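Local coordinates for iron-regulated ABC transporter siderophore-binding protein SirA (Staphylococcus aureus subsp. aureus, PDB 3MWF), which binds the iron-carrying siderophore staphyloferrin B and probably delivers it to an ABC transporter for iron uptake, at residues Val24-Leu27 against Ala31-Val34; Pro106-Asp111 against Thr120-Lys125; Glu213-Met218 against Lys252-Val257. All blocks are in the same frame, centred on the assembly; numbering follows the deposited sequence.

Contact 1 of 3, residues Val24-Leu27 against Ala31-Val34; sequences VVTL and ATDV
Thr26 and Thr32, at the end of strand 24-26 and in the first turn of helix 29-37, have their CA atoms 5.3 Å apart, the nearest such pair across the two segments. The chain turns back so sharply after Leu27 that Ala31 and Thr32 face the last strand residue. Thr26 points its CB at the helix and serves both residues through its two branches. A chi1 of 47° tucks its hydroxyl in between the residue's own N and C, facing Thr32: the OG1 atoms of Thr26 and Thr32 are hydrogen-bonded at 2.7 Å, and either could be the donor. The side chains cross at about a right angle, with Thr26 OG1 also 3.4 Å from Thr32 CA. The other branch, CG2 of Thr26, rests against the helix backbone, 3.5 Å from Ala31 O. Beside it the methyl CB of Ala31 packs on Thr26 CB at 3.9 Å, adding an apolar flank to the hydroxyl pair. Thr32 OG1 has a second, weak hydrogen bond with Tyr28 O, which ties the buried hydroxyl pair to the turn as well. Outward from the pair, both threonines touch Ala45 of the neighbouring strand 44-45, and Ala31 reaches Val88 on the other neighbour, strand 86-90. The helix start is thus fastened to an interior strand of the sheet, the first half of the beta-alpha-beta unit formed by strand 24-26, helix 29-37 and strand 44-45 in the N-terminal lobe of the periplasmic-binding-protein family fold.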
loop_
_atom_site.group_PDB
_atom_site.type_symbol
_atom_site.label_atom_id
_atom_site.label_comp_id
_atom_site.label_asym_id
_atom_site.label_seq_id
_atom_site.Cartn_x
_atom_site.Cartn_y
_atom_site.Cartn_z
ATOM N N VAL A 24 0.903 -6.758 -20.430
ATOM C CA VAL A 24 0.495 -7.124 -19.073
ATOM C C VAL A 24 -0.681 -6.278 -18.594
ATOM O O VAL A 24 -0.751 -5.076 -18.886
ATOM C CB VAL A 24 1.688 -7.052 -18.080
ATOM C CG1 VAL A 24 2.168 -5.624 -17.912
ATOM C CG2 VAL A 24 1.315 -7.656 -16.720
ATOM N N VAL A 25 -1.620 -6.923 -17.899
ATOM C CA VAL A 25 -2.775 -6.269 -17.303
ATOM C C VAL A 25 -2.590 -6.378 -15.798
ATOM O O VAL A 25 -2.395 -7.471 -15.281
ATOM C CB VAL A 25 -4.101 -6.909 -17.753
ATOM C CG1 VAL A 25 -5.275 -6.407 -16.902
ATOM C CG2 VAL A 25 -4.341 -6.608 -19.247
ATOM N N THR A 26 -2.664 -5.241 -15.108
ATOM C CA THR A 26 -2.449 -5.183 -13.658
ATOM C C THR A 26 -3.752 -4.894 -12.956
ATOM O O THR A 26 -4.416 -3.890 -13.245
ATOM C CB THR A 26 -1.364 -4.136 -13.304
ATOM O OG1 THR A 26 -1.622 -2.911 -14.019
ATOM C CG2 THR A 26 0.004 -4.659 -13.665
ATOM N N LEU A 27 -4.124 -5.772 -12.017
ATOM C CA LEU A 27 -5.449 -5.722 -11.363
ATOM C C LEU A 27 -5.453 -5.184 -9.939
ATOM O O LEU A 27 -6.465 -5.266 -9.263
ATOM C CB LEU A 27 -6.103 -7.114 -11.377
ATOM C CG LEU A 27 -6.310 -7.671 -12.800
ATOM C CD1 LEU A 27 -7.038 -9.004 -12.714
ATOM C CD2 LEU A 27 -7.119 -6.712 -13.661
ATOM N N ALA A 31 0.457 -3.279 -8.334
ATOM C CA ALA A 31 0.944 -4.056 -9.471
ATOM C C ALA A 31 1.161 -3.105 -10.647
ATOM O O ALA A 31 2.162 -3.193 -11.362
ATOM C CB ALA A 31 -0.062 -5.156 -9.826
ATOM N N THR A 32 0.242 -2.163 -10.825
ATOM C CA THR A 32 0.412 -1.144 -11.892
ATOM C C THR A 32 1.678 -0.327 -11.690
ATOM O O THR A 32 2.459 -0.096 -12.641
ATOM C CB THR A 32 -0.800 -0.230 -11.927
ATOM O OG1 THR A 32 -1.960 -1.046 -12.119
ATOM C CG2 THR A 32 -0.709 0.737 -13.130
ATOM N N ASP A 33 1.884 0.078 -10.446
ATOM C CA ASP A 33 3.060 0.827 -10.055
ATOM C C ASP A 33 4.331 0.024 -10.271
ATOM O O ASP A 33 5.323 0.531 -10.804
ATOM C CB ASP A 33 2.921 1.265 -8.590
ATOM C CG ASP A 33 4.124 2.092 -8.098
ATOM O OD1 ASP A 33 5.231 1.516 -7.916
ATOM O OD2 ASP A 33 3.938 3.326 -7.876
ATOM N N VAL A 34 4.307 -1.234 -9.860
ATOM C CA VAL A 34 5.488 -2.091 -9.992
ATOM C C VAL A 34 5.813 -2.336 -11.476
ATOM O O VAL A 34 6.988 -2.319 -11.861
ATOM C CB VAL A 34 5.300 -3.394 -9.183
ATOM C CG1 VAL A 34 6.351 -4.476 -9.563
ATOM C CG2 VAL A 34 5.389 -3.091 -7.692
#

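Contact 2 of 3, residues Pro106-Asp111 against Thr120-Lys125; sequences PTVSTD and TKLMGK
Leu122 CD2 meets Thr110 CG2 at 3.6 Å, and this methyl pair is the closest approach between segments 106-111 and 120-125. The same leucine methyl, Leu122 CD2, lies 3.8 Å from Ser109 C, over the strand backbone. Farther back along the strand Leu122 CD2 reaches Val108 CG2 at 4.2 Å, and one leucine branch thereby spans three successive residues. CG of Leu122 stands anti to its own backbone N (chi1 178°), which carries the isobutyl group off the helix onto the strand. The short strand and helix axes run nearly antiparallel (164°), 9.2 Å apart at their closest; the Val108 and Leu122 side chains lie alongside each other, pointing opposite ways. The hydroxyl of Thr110 is used apart from this patch: OG1 is hydrogen-bonded to Tyr28 OH and to the backbone oxygen of Thr112, a residue of the staphyloferrin B pocket. Ser109 directs its CB away from the helix and meets Leu122 through its backbone. At the outer edge Ile8 of strand 6-10 lies against Leu122, while His10 touches Val108 and Ser109. Between helix and strand the chemistry is wholly apolar, implying cohesion by dispersion between methyl groups and strand backbone, while the polar end of Thr110 links the strand to the loop that enters the ligand pocket.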
loop_
_atom_site.group_PDB
_atom_site.type_symbol
_atom_site.label_atom_id
_atom_site.label_comp_id
_atom_site.label_asym_id
_atom_site.label_seq_id
_atom_site.Cartn_x
_atom_site.Cartn_y
_atom_site.Cartn_z
ATOM N N PRO A 106 -2.114 -16.302 -18.947
ATOM C CA PRO A 106 -1.403 -16.732 -17.746
ATOM C C PRO A 106 -1.559 -15.648 -16.689
ATOM O O PRO A 106 -1.339 -14.460 -16.978
ATOM C CB PRO A 106 0.054 -16.806 -18.207
ATOM C CG PRO A 106 -0.044 -17.119 -19.672
ATOM C CD PRO A 106 -1.227 -16.302 -20.126
ATOM N N THR A 107 -1.978 -16.066 -15.501
ATOM C CA THR A 107 -2.321 -15.130 -14.441
ATOM C C THR A 107 -1.506 -15.508 -13.205
ATOM O O THR A 107 -1.493 -16.677 -12.782
ATOM C CB THR A 107 -3.817 -15.207 -14.096
ATOM O OG1 THR A 107 -4.590 -14.813 -15.224
ATOM C CG2 THR A 107 -4.156 -14.267 -12.908
ATOM N N VAL A 108 -0.812 -14.524 -12.645
ATOM C CA VAL A 108 -0.066 -14.749 -11.397
ATOM C C VAL A 108 -0.678 -13.873 -10.316
ATOM O O VAL A 108 -1.245 -12.816 -10.608
ATOM C CB VAL A 108 1.446 -14.487 -11.570
ATOM C CG1 VAL A 108 2.006 -15.450 -12.624
ATOM C CG2 VAL A 108 1.719 -13.020 -12.009
ATOM N N SER A 109 -0.623 -14.330 -9.061
ATOM C CA SER A 109 -1.364 -13.665 -7.961
ATOM C C SER A 109 -0.551 -13.588 -6.662
ATOM O O SER A 109 0.011 -14.598 -6.228
ATOM C CB SER A 109 -2.657 -14.445 -7.687
ATOM O OG SER A 109 -3.482 -13.808 -6.713
ATOM N N THR A 110 -0.490 -12.407 -6.036
ATOM C CA THR A 110 0.025 -12.293 -4.669
ATOM C C THR A 110 -1.157 -12.480 -3.736
ATOM O O THR A 110 -2.309 -12.438 -4.150
ATOM C CB THR A 110 0.565 -10.894 -4.400
ATOM O OG1 THR A 110 -0.413 -9.950 -4.877
ATOM C CG2 THR A 110 1.901 -10.657 -5.134
ATOM N N ASP A 111 -0.881 -12.676 -2.453
ATOM C CA ASP A 111 -1.952 -12.832 -1.472
ATOM C C ASP A 111 -2.771 -11.535 -1.347
ATOM O O ASP A 111 -4.009 -11.554 -1.329
ATOM C CB ASP A 111 -1.347 -13.126 -0.109
ATOM C CG ASP A 111 -0.984 -14.589 0.091
ATOM O OD1 ASP A 111 -1.599 -15.486 -0.533
ATOM O OD2 ASP A 111 -0.112 -14.842 0.957
ATOM N N THR A 120 6.856 -6.961 -6.281
ATOM C CA THR A 120 8.050 -6.669 -7.086
ATOM C C THR A 120 8.805 -7.944 -7.444
ATOM O O THR A 120 9.176 -8.143 -8.601
ATOM C CB THR A 120 8.980 -5.689 -6.361
ATOM O OG1 THR A 120 8.295 -4.441 -6.170
ATOM C CG2 THR A 120 10.237 -5.405 -7.183
ATOM N N LYS A 121 8.991 -8.818 -6.458
ATOM C CA LYS A 121 9.631 -10.128 -6.712
ATOM C C LYS A 121 8.840 -10.994 -7.688
ATOM O O LYS A 121 9.404 -11.517 -8.650
ATOM C CB LYS A 121 9.833 -10.892 -5.397
ATOM C CG LYS A 121 10.893 -10.303 -4.507
ATOM C CD LYS A 121 10.852 -10.975 -3.121
ATOM C CE LYS A 121 11.047 -9.940 -2.012
ATOM N NZ LYS A 121 11.326 -10.572 -0.675
ATOM N N LEU A 122 7.537 -11.141 -7.446
ATOM C CA LEU A 122 6.674 -11.929 -8.327
ATOM C C LEU A 122 6.687 -11.387 -9.751
ATOM O O LEU A 122 6.806 -12.151 -10.713
ATOM C CB LEU A 122 5.240 -11.954 -7.807
ATOM C CG LEU A 122 4.222 -12.711 -8.664
ATOM C CD1 LEU A 122 4.610 -14.169 -8.813
ATOM C CD2 LEU A 122 2.853 -12.626 -8.035
ATOM N N MET A 123 6.517 -10.078 -9.884
ATOM C CA MET A 123 6.447 -9.494 -11.213
ATOM C C MET A 123 7.797 -9.520 -11.901
ATOM O O MET A 123 7.853 -9.696 -13.127
ATOM C CB MET A 123 5.831 -8.098 -11.170
ATOM C CG MET A 123 4.345 -8.140 -10.825
ATOM S SD MET A 123 3.519 -6.534 -10.806
ATOM C CE MET A 123 3.663 -6.109 -12.544
ATOM N N GLY A 124 8.867 -9.410 -11.115
ATOM C CA GLY A 124 10.226 -9.556 -11.644
ATOM C C GLY A 124 10.369 -10.908 -12.345
ATOM O O GLY A 124 10.852 -10.987 -13.492
ATOM N N LYS A 125 9.933 -11.966 -11.662
ATOM C CA LYS A 125 10.001 -13.323 -12.216
ATOM C C LYS A 125 9.095 -13.507 -13.446
ATOM O O LYS A 125 9.517 -14.067 -14.456
ATOM C CB LYS A 125 9.690 -14.369 -11.146
ATOM C CG LYS A 125 10.027 -15.793 -11.588
ATOM C CD LYS A 125 10.179 -16.748 -10.402
ATOM C CE LYS A 125 10.295 -18.214 -10.861
ATOM N NZ LYS A 125 11.420 -18.445 -11.833
#

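Contact 3 of 3, residues Glu213-Met218 against Lys252-Val257; sequences ESIPLM and KNLDAV
Leu254 lies crosswise to Ile215, their side chains meeting at about a right angle in the C-terminal lobe of this two-lobed binding protein. The 3-10 segment 213-218 belongs to the connection between strands 206-209 and 222-227 of that lobe's mixed sheet, and Leu254 comes from the junction of helices 249-253 and 255-258. The CB of Ile215 and that of Leu254 point at the opposite segment. Of the isoleucine it is the short CG2 branch that touches, set anti to the backbone N, and Ile215 CG2 nestles against the fork of the leucine, 3.9 Å from Leu254 CD1 and 4.0 Å from Leu254 CD2. Leu254 sets CG anti to its carbonyl carbon (chi1 -64°), which directs the fork at segment 213-218, and CD2 goes on past Ile215 CG2 to the backbone of the 3-10 turn. Leu254 CD2 also stands 4.2 Å from Met218 CB; the methionine meets it with CB and its carbonyl carbon, its thioether end leading away from segment 252-257. Ile215 and Met218, which the leucine touches, also pack on Trp245, and Met218 on Trp251; Met218 further touches Thr173 and Ile175 of strand 173-176. Pro216 sits at the exposed margin and comes near Leu254 chiefly with its CA. Leu254 is also the N-cap residue of helix 255-258, and the adjoining Asp255 N is hydrogen-bonded to Asn219 OD1, a polar tie directly after segment 213-218. The turn facing the leucine is closed internally by Met218 N donating to Ile215 O at 2.8 Å, and this same oxygen, Ile215 O, lies 3.6 Å from Leu254 CD2.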
loop_
_atom_site.group_PDB
_atom_site.type_symbol
_atom_site.label_atom_id
_atom_site.label_comp_id
_atom_site.label_asym_id
_atom_site.label_seq_id
_atom_site.Cartn_x
_atom_site.Cartn_y
_atom_site.Cartn_z
ATOM N N GLU A 213 -14.281 4.331 22.192
ATOM C CA GLU A 213 -13.699 3.628 23.333
ATOM C C GLU A 213 -12.446 2.835 22.965
ATOM O O GLU A 213 -11.636 2.522 23.836
ATOM C CB GLU A 213 -14.721 2.687 23.982
ATOM C CG GLU A 213 -15.782 3.386 24.808
ATOM C CD GLU A 213 -16.260 2.528 25.970
ATOM O OE1 GLU A 213 -17.186 2.976 26.675
ATOM O OE2 GLU A 213 -15.701 1.414 26.195
ATOM N N SER A 214 -12.290 2.508 21.681
ATOM C CA SER A 214 -11.102 1.763 21.218
ATOM C C SER A 214 -9.899 2.651 20.904
ATOM O O SER A 214 -8.833 2.168 20.577
ATOM C CB SER A 214 -11.445 0.888 20.012
ATOM O OG SER A 214 -12.548 0.053 20.347
ATOM N N ILE A 215 -10.082 3.964 21.000
ATOM C CA ILE A 215 -9.000 4.895 20.676
ATOM C C ILE A 215 -7.658 4.573 21.378
ATOM O O ILE A 215 -6.598 4.696 20.755
ATOM C CB ILE A 215 -9.455 6.354 20.867
ATOM C CG1 ILE A 215 -10.316 6.754 19.652
ATOM C CG2 ILE A 215 -8.243 7.280 21.030
ATOM C CD1 ILE A 215 -11.111 8.061 19.852
ATOM N N PRO A 216 -7.684 4.109 22.646
ATOM C CA PRO A 216 -6.393 3.764 23.249
ATOM C C PRO A 216 -5.512 2.777 22.490
ATOM O O PRO A 216 -4.302 2.777 22.690
ATOM C CB PRO A 216 -6.805 3.207 24.622
ATOM C CG PRO A 216 -8.007 4.054 24.963
ATOM C CD PRO A 216 -8.763 4.114 23.655
ATOM N N LEU A 217 -6.106 1.923 21.643
ATOM C CA LEU A 217 -5.338 1.008 20.821
ATOM C C LEU A 217 -4.380 1.741 19.862
ATOM O O LEU A 217 -3.386 1.155 19.408
ATOM C CB LEU A 217 -6.274 0.031 20.066
ATOM C CG LEU A 217 -5.666 -1.160 19.313
ATOM C CD1 LEU A 217 -4.883 -2.067 20.279
ATOM C CD2 LEU A 217 -6.766 -1.979 18.570
ATOM N N MET A 218 -4.692 3.004 19.572
ATOM C CA MET A 218 -3.890 3.844 18.695
ATOM C C MET A 218 -2.645 4.394 19.370
ATOM O O MET A 218 -1.823 5.054 18.720
ATOM C CB MET A 218 -4.740 5.063 18.271
ATOM C CG MET A 218 -5.992 4.664 17.511
ATOM S SD MET A 218 -6.950 6.175 17.247
ATOM C CE MET A 218 -8.350 5.450 16.427
ATOM N N LYS A 252 -7.612 12.901 23.201
ATOM C CA LYS A 252 -6.816 13.918 23.882
ATOM C C LYS A 252 -5.849 13.315 24.908
ATOM O O LYS A 252 -4.875 13.956 25.300
ATOM C CB LYS A 252 -7.736 14.950 24.494
ATOM C CG LYS A 252 -8.492 15.654 23.385
ATOM C CD LYS A 252 -9.539 16.600 23.890
ATOM C CE LYS A 252 -10.250 17.218 22.688
ATOM N NZ LYS A 252 -9.316 17.334 21.491
ATOM N N ASN A 253 -6.085 12.059 25.262
ATOM C CA ASN A 253 -5.218 11.359 26.210
ATOM C C ASN A 253 -4.123 10.510 25.570
ATOM O O ASN A 253 -3.224 10.019 26.265
ATOM C CB ASN A 253 -6.049 10.542 27.184
ATOM C CG ASN A 253 -6.571 11.384 28.338
ATOM O OD1 ASN A 253 -5.964 11.431 29.394
ATOM N ND2 ASN A 253 -7.652 12.097 28.110
ATOM N N LEU A 254 -4.148 10.381 24.242
ATOM C CA LEU A 254 -3.072 9.686 23.557
ATOM C C LEU A 254 -1.748 10.411 23.799
ATOM O O LEU A 254 -1.698 11.654 23.776
ATOM C CB LEU A 254 -3.340 9.598 22.042
ATOM C CG LEU A 254 -4.568 8.792 21.634
ATOM C CD1 LEU A 254 -4.904 9.039 20.160
ATOM C CD2 LEU A 254 -4.327 7.298 21.854
ATOM N N ASP A 255 -0.679 9.642 23.974
ATOM C CA ASP A 255 0.659 10.211 24.166
ATOM C C ASP A 255 1.040 11.163 23.032
ATOM O O ASP A 255 1.500 12.284 23.280
ATOM C CB ASP A 255 1.716 9.115 24.259
ATOM C CG ASP A 255 1.563 8.241 25.505
ATOM O OD1 ASP A 255 0.811 8.592 26.424
ATOM O OD2 ASP A 255 2.206 7.188 25.554
ATOM N N ALA A 256 0.887 10.726 21.783
ATOM C CA ALA A 256 1.335 11.582 20.683
ATOM C C ALA A 256 0.529 12.895 20.625
ATOM O O ALA A 256 1.071 13.942 20.196
ATOM C CB ALA A 256 1.279 10.837 19.325
ATOM N N VAL A 257 -0.745 12.828 21.012
ATOM C CA VAL A 257 -1.658 13.968 20.942
ATOM C C VAL A 257 -1.244 15.001 22.003
ATOM O O VAL A 257 -1.031 16.186 21.679
ATOM C CB VAL A 257 -3.129 13.549 21.093
ATOM C CG1 VAL A 257 -4.057 14.755 21.166
ATOM C CG2 VAL A 257 -3.562 12.690 19.894
#

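In the fold
Contacts 1 and 2 share the N-terminal lobe: their strands belong to the same mixed sheet, 24-26 in its interior and 107-110 at its edge, and their helices pack together on one face, with Ala31 O 3.5 Å from Met123 CE. Contact 3 stands in the other lobe, its centre about 37 Å from that of contact 1; it is also largely buried, but its centre is farther from the chain's centre (about 24 Å, against 13 and 16 Å). Contact 1 joins strand and helix by a buried hydroxyl pair; contacts 2 and 3 each rest on one leucine packed against apolar side-chain groups and backbone. The side chain of Thr110 is about 10 Å from bound staphyloferrin B.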